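Long-range contacts in acyl-coenzyme A oxidase 3 (Yarrowia lipolytica, PDB 5YS9), which oxidises acyl-CoA esters of different chain lengths to trans-2-enoyl-CoAs with FAD and molecular oxygen, releasing hydrogen peroxide, in peroxisomal fatty acid beta-oxidation: residues A[59-63]-A[638-643]; A[68-74]-A[642-646]; A[85-89]-A[115-121]. All blocks are in the same frame, centred on the assembly; numbering follows the deposited sequence.

Contact 1 (A[59-63]-A[638-643])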
loop_
_atom_site.group_PDB
_atom_site.type_symbol
_atom_site.label_atom_id
_atom_site.label_comp_id
_atom_site.label_asym_id
_atom_site.label_seq_id
_atom_site.Cartn_x
_atom_site.Cartn_y
_atom_site.Cartn_z
ATOM N N MET A 59 5.586 5.570 28.087
ATOM C CA MET A 59 6.031 6.294 26.911
ATOM C C MET A 59 7.275 7.106 27.198
ATOM O O MET A 59 8.203 7.120 26.421
ATOM C CB MET A 59 4.923 7.210 26.402
ATOM C CG MET A 59 3.989 6.562 25.401
ATOM S SD MET A 59 2.465 7.462 25.126
ATOM C CE MET A 59 2.656 7.863 23.410
ATOM N N THR A 60 7.282 7.775 28.337
ATOM C CA THR A 60 8.437 8.546 28.766
ATOM C C THR A 60 9.670 7.692 29.072
ATOM O O THR A 60 10.775 8.110 28.835
ATOM C CB THR A 60 8.121 9.677 29.785
ATOM O OG1 THR A 60 9.010 9.613 30.893
ATOM C CG2 THR A 60 6.734 9.611 30.276
ATOM N N GLU A 61 9.461 6.496 29.596
ATOM C CA GLU A 61 10.544 5.555 29.827
ATOM C C GLU A 61 11.208 5.100 28.542
ATOM O O GLU A 61 12.403 4.912 28.485
ATOM C CB GLU A 61 10.049 4.345 30.601
ATOM C CG GLU A 61 10.116 4.507 32.101
ATOM C CD GLU A 61 9.205 3.564 32.840
ATOM O OE1 GLU A 61 8.707 2.615 32.234
ATOM O OE2 GLU A 61 8.994 3.773 34.034
ATOM N N LEU A 62 10.407 4.883 27.520
ATOM C CA LEU A 62 10.914 4.486 26.224
ATOM C C LEU A 62 11.669 5.569 25.481
ATOM O O LEU A 62 12.755 5.360 24.980
ATOM C CB LEU A 62 9.750 4.028 25.348
ATOM C CG LEU A 62 9.018 2.744 25.714
ATOM C CD1 LEU A 62 7.635 2.713 25.106
ATOM C CD2 LEU A 62 9.805 1.541 25.267
ATOM N N GLU A 63 11.074 6.741 25.436
ATOM C CA GLU A 63 11.606 7.844 24.665
ATOM C C GLU A 63 12.915 8.389 25.198
ATOM O O GLU A 63 13.759 8.841 24.459
ATOM C CB GLU A 63 10.551 8.907 24.441
ATOM C CG GLU A 63 10.450 9.948 25.511
ATOM C CD GLU A 63 9.315 10.888 25.244
ATOM O OE1 GLU A 63 9.586 12.067 24.987
ATOM O OE2 GLU A 63 8.162 10.451 25.271
ATOM N N GLY A 638 -1.728 12.122 22.739
ATOM C CA GLY A 638 -0.608 12.367 23.653
ATOM C C GLY A 638 0.748 11.867 23.179
ATOM O O GLY A 638 1.547 11.387 23.965
ATOM N N LEU A 639 1.002 11.981 21.894
ATOM C CA LEU A 639 2.249 11.520 21.313
ATOM C C LEU A 639 3.261 12.649 21.364
ATOM O O LEU A 639 2.985 13.718 20.881
ATOM C CB LEU A 639 2.023 11.100 19.857
ATOM C CG LEU A 639 1.060 9.910 19.626
ATOM C CD1 LEU A 639 0.787 9.710 18.160
ATOM C CD2 LEU A 639 1.606 8.630 20.270
ATOM N N SER A 640 4.431 12.397 21.938
ATOM C CA SER A 640 5.528 13.337 21.867
ATOM C C SER A 640 6.167 13.254 20.476
ATOM O O SER A 640 5.898 12.328 19.680
ATOM C CB SER A 640 6.583 13.044 22.942
ATOM O OG SER A 640 7.182 11.773 22.716
ATOM N N ASP A 641 7.027 14.230 20.198
ATOM C CA ASP A 641 7.636 14.306 18.924
ATOM C C ASP A 641 8.499 13.040 18.682
ATOM O O ASP A 641 8.689 12.608 17.550
ATOM C CB ASP A 641 8.479 15.561 18.832
ATOM C CG ASP A 641 7.664 16.833 18.664
ATOM O OD1 ASP A 641 6.463 16.754 18.367
ATOM O OD2 ASP A 641 8.279 17.933 18.784
ATOM N N TRP A 642 9.001 12.433 19.746
ATOM C CA TRP A 642 9.796 11.229 19.604
ATOM C C TRP A 642 8.972 10.091 18.998
ATOM O O TRP A 642 9.508 9.370 18.143
ATOM C CB TRP A 642 10.371 10.854 20.944
ATOM C CG TRP A 642 11.397 9.729 20.972
ATOM C CD1 TRP A 642 12.756 9.857 20.897
ATOM C CD2 TRP A 642 11.129 8.313 21.137
ATOM N NE1 TRP A 642 13.326 8.637 20.994
ATOM C CE2 TRP A 642 12.362 7.669 21.151
ATOM C CE3 TRP A 642 9.963 7.549 21.258
ATOM C CZ2 TRP A 642 12.487 6.280 21.275
ATOM C CZ3 TRP A 642 10.075 6.143 21.409
ATOM C CH2 TRP A 642 11.335 5.538 21.427
ATOM N N PHE A 643 7.684 9.960 19.402
ATOM C CA PHE A 643 6.755 8.898 18.874
ATOM C C PHE A 643 6.230 9.202 17.483
ATOM O O PHE A 643 5.945 8.279 16.683
ATOM C CB PHE A 643 5.556 8.607 19.813
ATOM C CG PHE A 643 5.915 7.775 20.994
ATOM C CD1 PHE A 643 5.913 6.407 20.913
ATOM C CD2 PHE A 643 6.336 8.363 22.167
ATOM C CE1 PHE A 643 6.304 5.621 22.007
ATOM C CE2 PHE A 643 6.710 7.599 23.264
ATOM C CZ PHE A 643 6.693 6.229 23.184
#
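Trp642 lays one face of its indole over the end of helix 49-63: Glu63 CA sits 3.5 Å from the centroid of the six-membered ring, 10° off its normal, and Glu63 CB rests over CD2 and CE3. A broad flat ring suits a place where backbone must be covered as well as side chain. The CE3 edge of the indole stands over the face of Phe643, whose opposite face takes Met59 CE in a CH-pi contact, 4.0 Å from the ring centroid. Met59 SD stands farther above the same face, 4.9 Å from the centroid, as a Met-aromatic contact. The bend at chi3 of Met59 (117°) swings the methyl over the ring, where it also meets Leu639 CD2 at 3.4 Å. Polar ends meet beside Phe643. Ser640, the N-cap residue, donates from OG to Glu63 OE2 (3.0 Å), arriving 44° out of the carboxylate plane. With an alanine in place of Trp642, Glu63 and one face of Phe643 would probably lose their cover, opening a gap in which the phenyl ring could shift. The C-terminal end of helix 49-63, in the N-terminal domain, thus joins the N-capped helix 641-644 of the C-terminal helical region in the acyl-CoA oxidase fold.

Contact 2 (A[68-74]-A[642-646])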
loop_
_atom_site.group_PDB
_atom_site.type_symbol
_atom_site.label_atom_id
_atom_site.label_comp_id
_atom_site.label_asym_id
_atom_site.label_seq_id
_atom_site.Cartn_x
_atom_site.Cartn_y
_atom_site.Cartn_z
ATOM N N LEU A 68 17.449 3.154 22.771
ATOM C CA LEU A 68 16.211 3.079 21.998
ATOM C C LEU A 68 15.965 4.113 20.893
ATOM O O LEU A 68 15.169 3.873 20.020
ATOM C CB LEU A 68 15.000 3.010 22.917
ATOM C CG LEU A 68 15.004 1.855 23.907
ATOM C CD1 LEU A 68 13.661 1.738 24.591
ATOM C CD2 LEU A 68 15.396 0.557 23.246
ATOM N N ASN A 69 16.701 5.202 20.890
ATOM C CA ASN A 69 16.353 6.339 20.073
ATOM C C ASN A 69 16.182 5.969 18.601
ATOM O O ASN A 69 17.040 5.364 17.996
ATOM C CB ASN A 69 17.475 7.350 20.251
ATOM C CG ASN A 69 17.291 8.592 19.442
ATOM O OD1 ASN A 69 16.471 9.421 19.749
ATOM N ND2 ASN A 69 18.090 8.739 18.418
ATOM N N VAL A 70 15.062 6.379 18.028
ATOM C CA VAL A 70 14.691 5.997 16.688
ATOM C C VAL A 70 15.032 7.074 15.692
ATOM O O VAL A 70 14.984 6.830 14.498
ATOM C CB VAL A 70 13.203 5.595 16.599
ATOM C CG1 VAL A 70 12.996 4.306 17.378
ATOM C CG2 VAL A 70 12.281 6.705 17.095
ATOM N N SER A 71 15.443 8.237 16.168
ATOM C CA SER A 71 15.663 9.398 15.279
ATOM C C SER A 71 16.459 9.101 13.950
ATOM O O SER A 71 16.126 9.635 12.902
ATOM C CB SER A 71 16.309 10.518 16.059
ATOM O OG SER A 71 17.059 11.309 15.155
ATOM N N GLY A 72 17.455 8.226 14.001
ATOM C CA GLY A 72 18.297 7.938 12.829
ATOM C C GLY A 72 18.075 6.600 12.176
ATOM O O GLY A 72 18.877 6.178 11.354
ATOM N N ASP A 73 16.965 5.938 12.505
ATOM C CA ASP A 73 16.691 4.610 11.982
ATOM C C ASP A 73 16.335 4.622 10.473
ATOM O O ASP A 73 16.489 3.597 9.812
ATOM C CB ASP A 73 15.581 3.910 12.790
ATOM C CG ASP A 73 15.989 3.541 14.219
ATOM O OD1 ASP A 73 17.079 3.888 14.688
ATOM O OD2 ASP A 73 15.193 2.896 14.906
ATOM N N TYR A 74 15.889 5.744 9.909
ATOM C CA TYR A 74 15.494 5.700 8.505
ATOM C C TYR A 74 16.692 5.446 7.549
ATOM O O TYR A 74 16.519 4.873 6.485
ATOM C CB TYR A 74 14.655 6.918 8.089
ATOM C CG TYR A 74 13.375 7.134 8.894
ATOM C CD1 TYR A 74 12.266 6.225 8.824
ATOM C CD2 TYR A 74 13.247 8.242 9.719
ATOM C CE1 TYR A 74 11.100 6.451 9.570
ATOM C CE2 TYR A 74 12.100 8.469 10.498
ATOM C CZ TYR A 74 11.029 7.577 10.412
ATOM O OH TYR A 74 9.934 7.902 11.147
ATOM N N TRP A 642 9.001 12.433 19.746
ATOM C CA TRP A 642 9.796 11.229 19.604
ATOM C C TRP A 642 8.972 10.091 18.998
ATOM O O TRP A 642 9.508 9.370 18.143
ATOM C CB TRP A 642 10.371 10.854 20.944
ATOM C CG TRP A 642 11.397 9.729 20.972
ATOM C CD1 TRP A 642 12.756 9.857 20.897
ATOM C CD2 TRP A 642 11.129 8.313 21.137
ATOM N NE1 TRP A 642 13.326 8.637 20.994
ATOM C CE2 TRP A 642 12.362 7.669 21.151
ATOM C CE3 TRP A 642 9.963 7.549 21.258
ATOM C CZ2 TRP A 642 12.487 6.280 21.275
ATOM C CZ3 TRP A 642 10.075 6.143 21.409
ATOM C CH2 TRP A 642 11.335 5.538 21.427
ATOM N N PHE A 643 7.684 9.960 19.402
ATOM C CA PHE A 643 6.755 8.898 18.874
ATOM C C PHE A 643 6.230 9.202 17.483
ATOM O O PHE A 643 5.945 8.279 16.683
ATOM C CB PHE A 643 5.556 8.607 19.813
ATOM C CG PHE A 643 5.915 7.775 20.994
ATOM C CD1 PHE A 643 5.913 6.407 20.913
ATOM C CD2 PHE A 643 6.336 8.363 22.167
ATOM C CE1 PHE A 643 6.304 5.621 22.007
ATOM C CE2 PHE A 643 6.710 7.599 23.264
ATOM C CZ PHE A 643 6.693 6.229 23.184
ATOM N N ILE A 644 6.070 10.486 17.215
ATOM C CA ILE A 644 5.683 10.967 15.917
ATOM C C ILE A 644 6.756 10.660 14.897
ATOM O O ILE A 644 6.463 10.224 13.808
ATOM C CB ILE A 644 5.431 12.486 15.980
ATOM C CG1 ILE A 644 4.194 12.772 16.826
ATOM C CG2 ILE A 644 5.298 13.094 14.598
ATOM C CD1 ILE A 644 2.899 12.499 16.119
ATOM N N ASN A 645 8.000 10.932 15.265
ATOM C CA ASN A 645 9.168 10.575 14.484
ATOM C C ASN A 645 9.066 11.022 13.038
ATOM O O ASN A 645 9.451 10.301 12.139
ATOM C CB ASN A 645 9.488 9.090 14.590
ATOM C CG ASN A 645 10.953 8.786 14.346
ATOM O OD1 ASN A 645 11.315 7.659 14.117
ATOM N ND2 ASN A 645 11.788 9.792 14.398
ATOM N N ALA A 646 8.502 12.198 12.831
ATOM C CA ALA A 646 8.430 12.807 11.523
ATOM C C ALA A 646 8.437 14.311 11.700
ATOM O O ALA A 646 7.660 14.825 12.476
ATOM C CB ALA A 646 7.185 12.348 10.806
#
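Tyr74 reaches its hydroxyl to the backbone of Asn645 and donates a short hydrogen bond, OH to Asn645 O 2.6 Å, which lies in the carbonyl plane with an angle of 151° at the carbonyl oxygen. The phenol is long enough to span from the loop to the helix end, and Arg319 of helix 300-330 makes a weak second bond to the same hydroxyl. Asn645 is the first residue beyond the helix and has positive phi (51°), a backbone shape that asparagine tolerates better than most residues. Its CG lies trans to the backbone N (chi1 -154°), which carries the amide toward Val70 and Ser71: OD1 comes 3.3 Å from Val70 CG2, and ND2 lies 4.0 Å from Ser71 CA.

Val70 fills the angle between this amide and Trp642. Its CG2 sits 4.1 Å above the indole plane near the rim, on the face opposite to Glu63. Valine suits the place because it is short and apolar, and its CG2, set between the backbone N and the carbonyl carbon, meets both the indole face and the amide. At the indole edge, Asn69 takes the trans arrangement about chi1, bringing OD1 near Trp642 NE1; at 3.5 Å the hydrogen bond is weak. Leu68 adds CB, 4.4 Å from Trp642 CZ2.

Asp73 N bonds to Val70 O, closing a type I beta turn. Ser71 OG is held by Lys662, while Ile644 O accepts from Arg319. The arrangement is that of a loop with a type I beta turn, joining helices 49-63 and 78-92 of the N-terminal domain, packed on Trp642 and on the positive-phi asparagine that follows helix 641-644 of the C-terminal region.

Contact 3 (A[85-89]-A[115-121])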
loop_
_atom_site.group_PDB
_atom_site.type_symbol
_atom_site.label_atom_id
_atom_site.label_comp_id
_atom_site.label_asym_id
_atom_site.label_seq_id
_atom_site.Cartn_x
_atom_site.Cartn_y
_atom_site.Cartn_z
ATOM N N ALA A 85 19.039 -3.840 17.114
ATOM C CA ALA A 85 17.912 -4.504 17.805
ATOM C C ALA A 85 18.359 -5.319 19.006
ATOM O O ALA A 85 17.609 -5.440 19.959
ATOM C CB ALA A 85 17.085 -5.337 16.868
ATOM N N VAL A 86 19.566 -5.875 18.974
ATOM C CA VAL A 86 20.046 -6.639 20.126
ATOM C C VAL A 86 20.377 -5.721 21.284
ATOM O O VAL A 86 19.966 -5.979 22.397
ATOM C CB VAL A 86 21.223 -7.569 19.780
ATOM C CG1 VAL A 86 21.716 -8.299 21.031
ATOM C CG2 VAL A 86 20.780 -8.587 18.737
ATOM N N ALA A 87 21.034 -4.614 21.001
ATOM C CA ALA A 87 21.350 -3.642 22.021
ATOM C C ALA A 87 20.060 -3.107 22.608
ATOM O O ALA A 87 19.960 -2.847 23.794
ATOM C CB ALA A 87 22.179 -2.528 21.437
ATOM N N ARG A 88 19.077 -2.927 21.749
ATOM C CA ARG A 88 17.778 -2.489 22.184
ATOM C C ARG A 88 17.122 -3.514 23.119
ATOM O O ARG A 88 16.510 -3.157 24.096
ATOM C CB ARG A 88 16.913 -2.148 20.970
ATOM C CG ARG A 88 16.940 -0.679 20.585
ATOM C CD ARG A 88 17.713 -0.370 19.316
ATOM N NE ARG A 88 16.815 -0.122 18.211
ATOM C CZ ARG A 88 16.807 0.952 17.432
ATOM N NH1 ARG A 88 17.672 1.924 17.597
ATOM N NH2 ARG A 88 15.918 1.039 16.469
ATOM N N ILE A 89 17.274 -4.794 22.816
ATOM C CA ILE A 89 16.743 -5.858 23.649
ATOM C C ILE A 89 17.386 -5.880 25.042
ATOM O O ILE A 89 16.717 -6.098 26.036
ATOM C CB ILE A 89 16.825 -7.222 22.920
ATOM C CG1 ILE A 89 15.711 -7.328 21.887
ATOM C CG2 ILE A 89 16.703 -8.391 23.873
ATOM C CD1 ILE A 89 15.989 -8.285 20.762
ATOM N N ASP A 115 9.263 1.364 16.546
ATOM C CA ASP A 115 10.216 0.287 16.206
ATOM C C ASP A 115 9.478 -1.055 16.134
ATOM O O ASP A 115 9.307 -1.743 17.107
ATOM C CB ASP A 115 11.374 0.301 17.237
ATOM C CG ASP A 115 12.506 -0.605 16.849
ATOM O OD1 ASP A 115 12.300 -1.327 15.860
ATOM O OD2 ASP A 115 13.566 -0.615 17.538
ATOM N N MET A 116 8.997 -1.407 14.966
ATOM C CA MET A 116 8.288 -2.669 14.836
ATOM C C MET A 116 9.237 -3.867 14.691
ATOM O O MET A 116 8.797 -4.974 14.746
ATOM C CB MET A 116 7.341 -2.602 13.668
ATOM C CG MET A 116 6.334 -1.465 13.758
ATOM S SD MET A 116 5.028 -1.483 12.495
ATOM C CE MET A 116 5.191 0.223 11.968
ATOM N N GLY A 117 10.535 -3.643 14.495
ATOM C CA GLY A 117 11.486 -4.711 14.372
ATOM C C GLY A 117 11.914 -5.247 15.717
ATOM O O GLY A 117 11.824 -6.437 15.972
ATOM N N THR A 118 12.390 -4.372 16.586
ATOM C CA THR A 118 12.945 -4.815 17.861
ATOM C C THR A 118 11.911 -5.570 18.693
ATOM O O THR A 118 12.154 -6.662 19.199
ATOM C CB THR A 118 13.509 -3.626 18.635
ATOM O OG1 THR A 118 14.691 -3.152 17.979
ATOM C CG2 THR A 118 13.887 -4.045 20.063
ATOM N N ARG A 119 10.738 -4.980 18.811
ATOM C CA ARG A 119 9.600 -5.612 19.482
ATOM C C ARG A 119 9.411 -7.082 19.073
ATOM O O ARG A 119 9.185 -7.923 19.924
ATOM C CB ARG A 119 8.343 -4.800 19.152
ATOM C CG ARG A 119 7.078 -5.387 19.679
ATOM C CD ARG A 119 5.833 -4.731 19.147
ATOM N NE ARG A 119 4.740 -5.414 19.832
ATOM C CZ ARG A 119 3.439 -5.244 19.624
ATOM N NH1 ARG A 119 3.017 -4.364 18.744
ATOM N NH2 ARG A 119 2.549 -5.989 20.311
ATOM N N ILE A 120 9.516 -7.398 17.780
ATOM C CA ILE A 120 9.258 -8.757 17.316
ATOM C C ILE A 120 10.465 -9.613 17.526
ATOM O O ILE A 120 10.329 -10.783 17.881
ATOM C CB ILE A 120 8.842 -8.845 15.824
ATOM C CG1 ILE A 120 7.663 -7.932 15.550
ATOM C CG2 ILE A 120 8.431 -10.265 15.458
ATOM C CD1 ILE A 120 6.492 -8.195 16.481
ATOM N N ARG A 121 11.648 -9.059 17.363
ATOM C CA ARG A 121 12.833 -9.858 17.562
ATOM C C ARG A 121 12.909 -10.360 18.982
ATOM O O ARG A 121 13.329 -11.470 19.232
ATOM C CB ARG A 121 14.106 -9.130 17.162
ATOM C CG ARG A 121 15.082 -10.084 16.516
ATOM C CD ARG A 121 16.451 -9.492 16.365
ATOM N NE ARG A 121 17.469 -10.497 16.566
ATOM C CZ ARG A 121 18.691 -10.400 16.088
ATOM N NH1 ARG A 121 19.028 -9.353 15.382
ATOM N NH2 ARG A 121 19.559 -11.350 16.320
#
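Asp115 OD2 is gripped from opposite faces of its carboxylate plane: Thr118 OG1 donates at 2.8 Å on the syn side, and Arg88 NH2 forms a salt bridge at 3.1 Å from the other face. Arg88 NE adds a weak bond to the same oxygen; both arginine donors thus meet one oxygen, and the guanidinium and carboxylate planes stand 73° apart, so the pair is not a flat bidentate one. The other oxygen, OD1, caps helix 116-136. It takes Thr118 N in a straight bond (3.1 Å, 179°) and Gly117 N in a weaker one, as suits an aspartate at the N-cap, where the helix end and the nearby arginine would both be expected to stabilise its negative charge. Bends at chi2 and chi3 fold the Arg88 chain back toward this site; its NH2 is also salt-bridged to Asp73, so the arginine serves two carboxylates.

Helix 78-92 and helix 116-136 belong to the helical N-terminal domain of the acyl-CoA oxidase fold, and their segments here cross at -63°. Small residues sit at the nearest point: Ala85 CB lies 3.4 Å from Thr118 OG1, and alanine's single methyl lets the two backbones come close. The threonine divides its work, because its methyl turns away from the carboxylate to meet Arg88 CB, with CG2 to CB 3.7 Å.

One turn further on, Arg121 runs past Ala85, and Val86 CG2 lies over one face of its guanidinium, 3.8 Å from CZ. Ile89 crosses its base, CD1 to Arg121 CB 4.1 Å. The charged end of Arg121 is bound by Asp260 and Ser207 and by Tyr676 of the second subunit; the side chain is about 10 Å from a bound FAD.

Overall arrangement
Contacts 1 and 2 share Trp642 and the short helix 641-644, so helix 49-63 and the loop after it hold the same C-terminal element from two sides of one indole. Both are partly buried, their centres about 20 Å from the centre of the chain, but contact 1 relies mainly on ring faces and methyl groups, whereas contact 2 adds to its apolar packing a short hydrogen bond to the residue after the helix and a weak one at the indole edge. Contact 3 is buried within the N-terminal domain, joining two helices through a shared carboxylate, with the second subunit alongside. It meets contact 2 through the Asp73-Arg88 salt bridge and Leu68 packed on Arg88; it does not touch contact 1.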